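Local coordinates for protein esterase (PDB 4RGY) that hydrolyses esters as a low-temperature-active alkaline esterase, probably with a catalytic serine, as in other members of the alpha/beta-hydrolase superfamily, at residues 119-124 / 142-147; 205-210 / 258-263. All blocks are in the same frame, centred on the assembly; numbering follows the deposited sequence.

Contact 1 of 2, residues 119-124 / 142-147; sequences DTFVAG and RFAAAA
Val122 and Phe143 meet on the side of the sheet that helix 127-138 covers. Val122 CG1 stands between the backbone N and the carbonyl carbon (chi1 63°). There it lies over one face of the Phe143 ring, a CH-pi contact 4.2 Å from the ring centroid. The same methyl touches Ala146 CB at 3.7 Å. Thr120 adds its methyl: CG2 lies 3.7 Å from Phe143 CD1 and 3.4 Å from Arg142 O. Its OG1 is satisfied by Ala116 O.

The backbone joins the two segments. Ala144 N hydrogen-bonds to Thr120 O at 2.8 Å. Strands 120-124 and 145-147 then run parallel. Val122 uses both its polar backbone atoms: its N bonds to Ala145 O at 3.0 Å, and its O accepts from Ala147 N at 2.9 Å. Gly124 N closes the row on Ala147 O. On the other side of the sheet, Ala123 CB and Ala147 CB pack at 3.8 Å.

Helix 127-138 connects the two strands in a beta-alpha-beta crossover. Gly124 probably begins the GxSxG nucleophile elbow. Every hydrogen bond across the contact is main chain to main chain, so no charged group bonds across this buried seam; the Arg142 guanidinium pairs with Glu101 outside it.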
ATOM      1  N   ASP A 119     -27.481   0.788  11.507  1.00 18.35           N
ATOM      2  CA  ASP A 119     -26.310   0.036  11.069  1.00 17.79           C
ATOM      3  C   ASP A 119     -25.049   0.894  10.990  1.00 16.94           C
ATOM      4  O   ASP A 119     -24.091   0.530  10.303  1.00 18.66           O
ATOM      5  CB  ASP A 119     -26.575  -0.596   9.700  1.00 18.85           C
ATOM      6  CG  ASP A 119     -27.697  -1.617   9.733  1.00 22.11           C
ATOM      7  OD1 ASP A 119     -27.800  -2.365  10.724  1.00 21.50           O
ATOM      8  OD2 ASP A 119     -28.476  -1.668   8.758  1.00 28.05           O
ATOM      9  N   THR A 120     -25.046   2.026  11.689  1.00 15.55           N
ATOM     10  CA  THR A 120     -23.929   2.972  11.601  1.00 16.63           C
ATOM     11  C   THR A 120     -23.383   3.311  12.986  1.00 17.39           C
ATOM     12  O   THR A 120     -24.134   3.740  13.863  1.00 16.86           O
ATOM     13  CB  THR A 120     -24.348   4.266  10.879  1.00 17.76           C
ATOM     14  OG1 THR A 120     -24.858   3.944   9.576  1.00 18.18           O
ATOM     15  CG2 THR A 120     -23.170   5.212  10.738  1.00 17.93           C
ATOM     16  N   PHE A 121     -22.075   3.124  13.179  1.00 14.34           N
ATOM     17  CA  PHE A 121     -21.459   3.338  14.487  1.00 15.25           C
ATOM     18  C   PHE A 121     -20.172   4.136  14.335  1.00 14.00           C
ATOM     19  O   PHE A 121     -19.559   4.138  13.266  1.00 14.64           O
ATOM     20  CB  PHE A 121     -21.151   2.005  15.180  1.00 15.57           C
ATOM     21  CG  PHE A 121     -22.143   0.919  14.883  1.00 14.44           C
ATOM     22  CD1 PHE A 121     -23.357   0.872  15.547  1.00 16.30           C
ATOM     23  CD2 PHE A 121     -21.860  -0.060  13.942  1.00 15.81           C
ATOM     24  CE1 PHE A 121     -24.276  -0.128  15.272  1.00 17.84           C
ATOM     25  CE2 PHE A 121     -22.773  -1.059  13.662  1.00 16.90           C
ATOM     26  CZ  PHE A 121     -23.982  -1.098  14.330  1.00 18.20           C
ATOM     27  N   VAL A 122     -19.766   4.828  15.396  1.00 12.95           N
ATOM     28  CA  VAL A 122     -18.497   5.552  15.370  1.00 14.00           C
ATOM     29  C   VAL A 122     -17.770   5.394  16.701  1.00 14.90           C
ATOM     30  O   VAL A 122     -18.404   5.357  17.763  1.00 13.55           O
ATOM     31  CB  VAL A 122     -18.692   7.043  14.993  1.00 12.87           C
ATOM     32  CG1 VAL A 122     -19.538   7.782  16.038  1.00 12.93           C
ATOM     33  CG2 VAL A 122     -17.350   7.736  14.797  1.00 14.80           C
ATOM     34  N   ALA A 123     -16.447   5.272  16.643  1.00 13.09           N
ATOM     35  CA  ALA A 123     -15.609   5.143  17.837  1.00 13.96           C
ATOM     36  C   ALA A 123     -14.240   5.738  17.550  1.00 13.00           C
ATOM     37  O   ALA A 123     -13.806   5.777  16.392  1.00 12.84           O
ATOM     38  CB  ALA A 123     -15.478   3.693  18.266  1.00 14.28           C
ATOM     39  N   GLY A 124     -13.541   6.190  18.583  1.00 12.81           N
ATOM     40  CA  GLY A 124     -12.208   6.719  18.365  1.00 11.98           C
ATOM     41  C   GLY A 124     -11.460   6.860  19.667  1.00 13.24           C
ATOM     42  O   GLY A 124     -12.073   6.902  20.738  1.00 13.75           O
ATOM     43  N   ARG A 142     -27.915   9.988  12.732  1.00 19.56           N
ATOM     44  CA  ARG A 142     -27.066   9.223  11.803  1.00 18.63           C
ATOM     45  C   ARG A 142     -26.290   8.063  12.434  1.00 17.99           C
ATOM     46  O   ARG A 142     -25.766   7.203  11.719  1.00 18.67           O
ATOM     47  CB  ARG A 142     -26.067  10.153  11.116  1.00 18.85           C
ATOM     48  CG  ARG A 142     -26.702  11.283  10.344  1.00 22.27           C
ATOM     49  CD  ARG A 142     -25.633  12.126   9.660  1.00 22.37           C
ATOM     50  NE  ARG A 142     -26.213  13.300   9.020  1.00 25.54           N
ATOM     51  CZ  ARG A 142     -25.505  14.332   8.571  1.00 27.92           C
ATOM     52  NH1 ARG A 142     -26.121  15.361   8.002  1.00 29.49           N
ATOM     53  NH2 ARG A 142     -24.187  14.341   8.699  1.00 26.42           N
ATOM     54  N   PHE A 143     -26.216   8.031  13.761  1.00 18.03           N
ATOM     55  CA  PHE A 143     -25.407   7.036  14.460  1.00 17.76           C
ATOM     56  C   PHE A 143     -26.197   6.288  15.516  1.00 17.43           C
ATOM     57  O   PHE A 143     -26.826   6.889  16.380  1.00 18.96           O
ATOM     58  CB  PHE A 143     -24.177   7.688  15.103  1.00 16.69           C
ATOM     59  CG  PHE A 143     -23.244   8.296  14.108  1.00 16.97           C
ATOM     60  CD1 PHE A 143     -22.306   7.503  13.458  1.00 16.25           C
ATOM     61  CD2 PHE A 143     -23.318   9.645  13.789  1.00 17.86           C
ATOM     62  CE1 PHE A 143     -21.440   8.049  12.514  1.00 18.22           C
ATOM     63  CE2 PHE A 143     -22.459  10.198  12.846  1.00 17.46           C
ATOM     64  CZ  PHE A 143     -21.519   9.393  12.202  1.00 17.20           C
ATOM     65  N   ALA A 144     -26.155   4.968  15.450  1.00 15.20           N
ATOM     66  CA  ALA A 144     -26.805   4.148  16.463  1.00 14.22           C
ATOM     67  C   ALA A 144     -25.981   4.126  17.746  1.00 17.86           C
ATOM     68  O   ALA A 144     -26.509   3.831  18.822  1.00 15.73           O
ATOM     69  CB  ALA A 144     -26.995   2.742  15.939  1.00 17.52           C
ATOM     70  N   ALA A 145     -24.686   4.416  17.628  1.00 16.42           N
ATOM     71  CA  ALA A 145     -23.775   4.328  18.766  1.00 16.24           C
ATOM     72  C   ALA A 145     -22.516   5.140  18.501  1.00 15.14           C
ATOM     73  O   ALA A 145     -22.066   5.236  17.353  1.00 15.36           O
ATOM     74  CB  ALA A 145     -23.413   2.884  19.052  1.00 15.78           C
ATOM     75  N   ALA A 146     -21.973   5.729  19.562  1.00 13.22           N
ATOM     76  CA  ALA A 146     -20.746   6.522  19.513  1.00 14.95           C
ATOM     77  C   ALA A 146     -19.929   6.202  20.759  1.00 13.95           C
ATOM     78  O   ALA A 146     -20.466   6.182  21.874  1.00 14.52           O
ATOM     79  CB  ALA A 146     -21.059   8.021  19.439  1.00 14.32           C
ATOM     80  N   ALA A 147     -18.631   5.966  20.585  1.00 13.88           N
ATOM     81  CA  ALA A 147     -17.772   5.516  21.674  1.00 13.10           C
ATOM     82  C   ALA A 147     -16.466   6.286  21.718  1.00 12.40           C
ATOM     83  O   ALA A 147     -15.803   6.472  20.678  1.00 13.65           O
ATOM     84  CB  ALA A 147     -17.480   4.032  21.526  1.00 13.78           C
TER

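Contact 2 of 2, residues 205-210 / 258-263; sequences VPKLYQ and LAWLPL
The C-terminal end of helix 247-260 lies against strand 207-213 of the central sheet, with Trp260 held between Lys207 and Tyr209. Trp260 CG is anti to the backbone N (chi1 163°), which directs it toward strand 207-213. Tyr209 CB sits over one face of the indole, 3.6 Å from the centroid of the six-membered ring. The Tyr209 ring also turns its edge toward the face of the five-membered ring. This is an edge-to-face pair, with centroids 5.4 Å apart and planes at 60°. Tyr209 OH hydrogen-bonds to Glu239 OE1, which is likely to steady the far end of that ring.

Lys207 takes the opposite face of the indole. Its chain, extended beyond CG, lies across that face. Lys207 CE lies 3.4 Å from Trp260 NE1. Lys207 NZ stands over the five-membered ring in a cation-pi contact, 4.0 Å from its centroid. It also hydrogen-bonds to Trp260 O at 2.7 Å, in the carbonyl plane.

In this alpha/beta-hydrolase sheet, the helix packs on the side opposite helix 127-138. The Lys207 ammonium, at the C-terminal end of helix 247-260, would probably suit the helix dipole. An alanine in place of Trp260 would probably open a gap between Lys207 and Tyr209 and leave the ammonium group without its aromatic partner. At the indole edge, Leu208 N lies in the ring plane, 3.4 Å from Trp260 CZ2. Leu261 is the first residue to leave the helix. Pro262 follows as the centre of an inverse gamma turn, and its CD touches Lys207 CD at 3.9 Å.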
ATOM      1  N   VAL A 205     -31.429   9.085  20.556  1.00 25.72           N
ATOM      2  CA  VAL A 205     -30.139   9.270  21.207  1.00 23.92           C
ATOM      3  C   VAL A 205     -29.320   8.004  21.001  1.00 22.90           C
ATOM      4  O   VAL A 205     -29.804   6.902  21.237  1.00 23.33           O
ATOM      5  CB  VAL A 205     -30.286   9.599  22.705  1.00 28.89           C
ATOM      6  CG1 VAL A 205     -28.929   9.607  23.401  1.00 29.48           C
ATOM      7  CG2 VAL A 205     -30.982  10.942  22.884  1.00 31.33           C
ATOM      8  N   PRO A 206     -28.081   8.156  20.524  1.00 20.78           N
ATOM      9  CA  PRO A 206     -27.274   6.965  20.253  1.00 17.25           C
ATOM     10  C   PRO A 206     -26.894   6.274  21.556  1.00 17.05           C
ATOM     11  O   PRO A 206     -26.935   6.914  22.618  1.00 19.06           O
ATOM     12  CB  PRO A 206     -26.013   7.543  19.596  1.00 17.94           C
ATOM     13  CG  PRO A 206     -26.392   8.920  19.136  1.00 24.38           C
ATOM     14  CD  PRO A 206     -27.387   9.398  20.147  1.00 22.03           C
ATOM     15  N   LYS A 207     -26.552   4.994  21.484  1.00 16.12           N
ATOM     16  CA  LYS A 207     -25.878   4.335  22.592  1.00 15.90           C
ATOM     17  C   LYS A 207     -24.535   5.048  22.756  1.00 16.74           C
ATOM     18  O   LYS A 207     -23.881   5.361  21.755  1.00 15.36           O
ATOM     19  CB  LYS A 207     -25.663   2.856  22.258  1.00 14.11           C
ATOM     20  CG  LYS A 207     -25.771   1.924  23.455  1.00 17.82           C
ATOM     21  CD  LYS A 207     -25.504   0.474  23.060  1.00 17.19           C
ATOM     22  CE  LYS A 207     -25.664  -0.434  24.272  1.00 17.96           C
ATOM     23  NZ  LYS A 207     -25.327  -1.841  23.947  1.00 19.72           N
ATOM     24  N   LEU A 208     -24.136   5.337  23.992  1.00 15.72           N
ATOM     25  CA  LEU A 208     -22.933   6.142  24.237  1.00 13.86           C
ATOM     26  C   LEU A 208     -21.977   5.435  25.171  1.00 14.18           C
ATOM     27  O   LEU A 208     -22.390   4.886  26.191  1.00 14.91           O
ATOM     28  CB  LEU A 208     -23.318   7.514  24.812  1.00 14.70           C
ATOM     29  CG  LEU A 208     -24.143   8.375  23.856  1.00 13.97           C
ATOM     30  CD1 LEU A 208     -24.838   9.508  24.598  1.00 16.51           C
ATOM     31  CD2 LEU A 208     -23.297   8.939  22.714  1.00 16.90           C
ATOM     32  N   TYR A 209     -20.693   5.452  24.822  1.00 14.05           N
ATOM     33  CA  TYR A 209     -19.668   4.739  25.567  1.00 13.55           C
ATOM     34  C   TYR A 209     -18.504   5.673  25.830  1.00 12.70           C
ATOM     35  O   TYR A 209     -18.082   6.428  24.945  1.00 13.12           O
ATOM     36  CB  TYR A 209     -19.196   3.497  24.777  1.00 12.47           C
ATOM     37  CG  TYR A 209     -18.075   2.707  25.421  1.00 13.21           C
ATOM     38  CD1 TYR A 209     -16.757   3.133  25.327  1.00 13.36           C
ATOM     39  CD2 TYR A 209     -18.332   1.518  26.106  1.00 16.35           C
ATOM     40  CE1 TYR A 209     -15.729   2.419  25.918  1.00 15.57           C
ATOM     41  CE2 TYR A 209     -17.303   0.790  26.691  1.00 17.02           C
ATOM     42  CZ  TYR A 209     -16.006   1.250  26.598  1.00 16.72           C
ATOM     43  OH  TYR A 209     -14.973   0.546  27.183  1.00 17.47           O
ATOM     44  N   GLN A 210     -17.958   5.584  27.030  1.00 13.71           N
ATOM     45  CA  GLN A 210     -16.766   6.331  27.395  1.00 11.50           C
ATOM     46  C   GLN A 210     -15.863   5.474  28.255  1.00 12.06           C
ATOM     47  O   GLN A 210     -16.320   4.906  29.248  1.00 13.27           O
ATOM     48  CB  GLN A 210     -17.153   7.580  28.190  1.00 13.07           C
ATOM     49  CG  GLN A 210     -15.962   8.353  28.737  1.00 12.63           C
ATOM     50  CD  GLN A 210     -16.340   9.433  29.747  1.00 14.52           C
ATOM     51  OE1 GLN A 210     -17.486   9.525  30.198  1.00 13.39           O
ATOM     52  NE2 GLN A 210     -15.369  10.254  30.104  1.00 13.45           N
ATOM     53  N   LEU A 258     -16.623  -3.231  20.754  1.00 14.25           N
ATOM     54  CA  LEU A 258     -17.238  -4.049  19.714  1.00 14.81           C
ATOM     55  C   LEU A 258     -18.383  -4.911  20.261  1.00 14.27           C
ATOM     56  O   LEU A 258     -19.431  -5.015  19.634  1.00 17.24           O
ATOM     57  CB  LEU A 258     -16.189  -4.914  19.009  1.00 15.22           C
ATOM     58  CG  LEU A 258     -15.202  -4.167  18.101  1.00 13.82           C
ATOM     59  CD1 LEU A 258     -14.096  -5.106  17.674  1.00 16.22           C
ATOM     60  CD2 LEU A 258     -15.895  -3.571  16.883  1.00 15.15           C
ATOM     61  N   ALA A 259     -18.187  -5.507  21.433  1.00 15.27           N
ATOM     62  CA  ALA A 259     -19.220  -6.345  22.045  1.00 16.32           C
ATOM     63  C   ALA A 259     -20.442  -5.536  22.452  1.00 18.15           C
ATOM     64  O   ALA A 259     -21.564  -6.054  22.507  1.00 19.97           O
ATOM     65  CB  ALA A 259     -18.657  -7.085  23.248  1.00 17.59           C
ATOM     66  N   TRP A 260     -20.208  -4.263  22.742  1.00 17.01           N
ATOM     67  CA  TRP A 260     -21.223  -3.342  23.227  1.00 17.50           C
ATOM     68  C   TRP A 260     -22.068  -2.735  22.106  1.00 16.82           C
ATOM     69  O   TRP A 260     -23.178  -2.261  22.346  1.00 18.57           O
ATOM     70  CB  TRP A 260     -20.523  -2.257  24.050  1.00 16.42           C
ATOM     71  CG  TRP A 260     -21.294  -0.988  24.332  1.00 16.85           C
ATOM     72  CD1 TRP A 260     -22.074  -0.719  25.426  1.00 19.37           C
ATOM     73  CD2 TRP A 260     -21.306   0.197  23.532  1.00 15.24           C
ATOM     74  NE1 TRP A 260     -22.581   0.559  25.342  1.00 17.53           N
ATOM     75  CE2 TRP A 260     -22.117   1.146  24.193  1.00 16.77           C
ATOM     76  CE3 TRP A 260     -20.700   0.556  22.324  1.00 16.03           C
ATOM     77  CZ2 TRP A 260     -22.354   2.416  23.672  1.00 17.02           C
ATOM     78  CZ3 TRP A 260     -20.933   1.814  21.810  1.00 17.56           C
ATOM     79  CH2 TRP A 260     -21.753   2.733  22.483  1.00 17.29           C
ATOM     80  N   LEU A 261     -21.551  -2.744  20.877  1.00 15.69           N
ATOM     81  CA  LEU A 261     -22.279  -2.145  19.760  1.00 16.59           C
ATOM     82  C   LEU A 261     -23.657  -2.774  19.602  1.00 19.17           C
ATOM     83  O   LEU A 261     -23.801  -3.989  19.706  1.00 18.31           O
ATOM     84  CB  LEU A 261     -21.503  -2.297  18.451  1.00 17.95           C
ATOM     85  CG  LEU A 261     -20.191  -1.528  18.277  1.00 15.17           C
ATOM     86  CD1 LEU A 261     -19.586  -1.842  16.913  1.00 16.82           C
ATOM     87  CD2 LEU A 261     -20.387  -0.024  18.459  1.00 17.40           C
ATOM     88  N   PRO A 262     -24.680  -1.947  19.354  1.00 17.22           N
ATOM     89  CA  PRO A 262     -26.024  -2.486  19.111  1.00 19.23           C
ATOM     90  C   PRO A 262     -26.149  -2.984  17.671  1.00 18.68           C
ATOM     91  O   PRO A 262     -26.874  -2.421  16.845  1.00 20.24           O
ATOM     92  CB  PRO A 262     -26.925  -1.280  19.363  1.00 18.71           C
ATOM     93  CG  PRO A 262     -26.078  -0.100  18.975  1.00 16.84           C
ATOM     94  CD  PRO A 262     -24.668  -0.473  19.383  1.00 18.52           C
ATOM     95  N   LEU A 263     -25.421  -4.053  17.377  1.00 19.52           N
ATOM     96  CA  LEU A 263     -25.311  -4.554  16.015  1.00 22.23           C
ATOM     97  C   LEU A 263     -26.401  -5.575  15.707  1.00 25.46           C
ATOM     98  O   LEU A 263     -26.618  -6.507  16.482  1.00 27.25           O
ATOM     99  CB  LEU A 263     -23.925  -5.166  15.812  1.00 21.98           C
ATOM    100  CG  LEU A 263     -23.617  -5.860  14.489  1.00 21.86           C
ATOM    101  CD1 LEU A 263     -23.728  -4.878  13.360  1.00 19.87           C
ATOM    102  CD2 LEU A 263     -22.226  -6.460  14.529  1.00 24.07           C
TER

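Overall arrangement
Contacts 1 and 2 meet in one sheet, their centres about 7 Å apart. Strand 145-149 lies between strands 120-125 and 207-213, so segment 142-147 borders both. The probable hydrogen bonds Ala144 O to Lys207 N and Ala146 N to Lys207 O, each 2.9 Å, carry the sheet from one contact into the other. Ala145 CB also packs on Pro262 CD at 3.6 Å. Contact 1 is buried and joins strand to strand through main-chain bonds and apolar side chains, from alanine methyls to the Phe143 ring. Contact 2 is only partly buried and joins a strand to a helix end. There, aromatic and charged side chains do most of the work, and Lys207 is exposed.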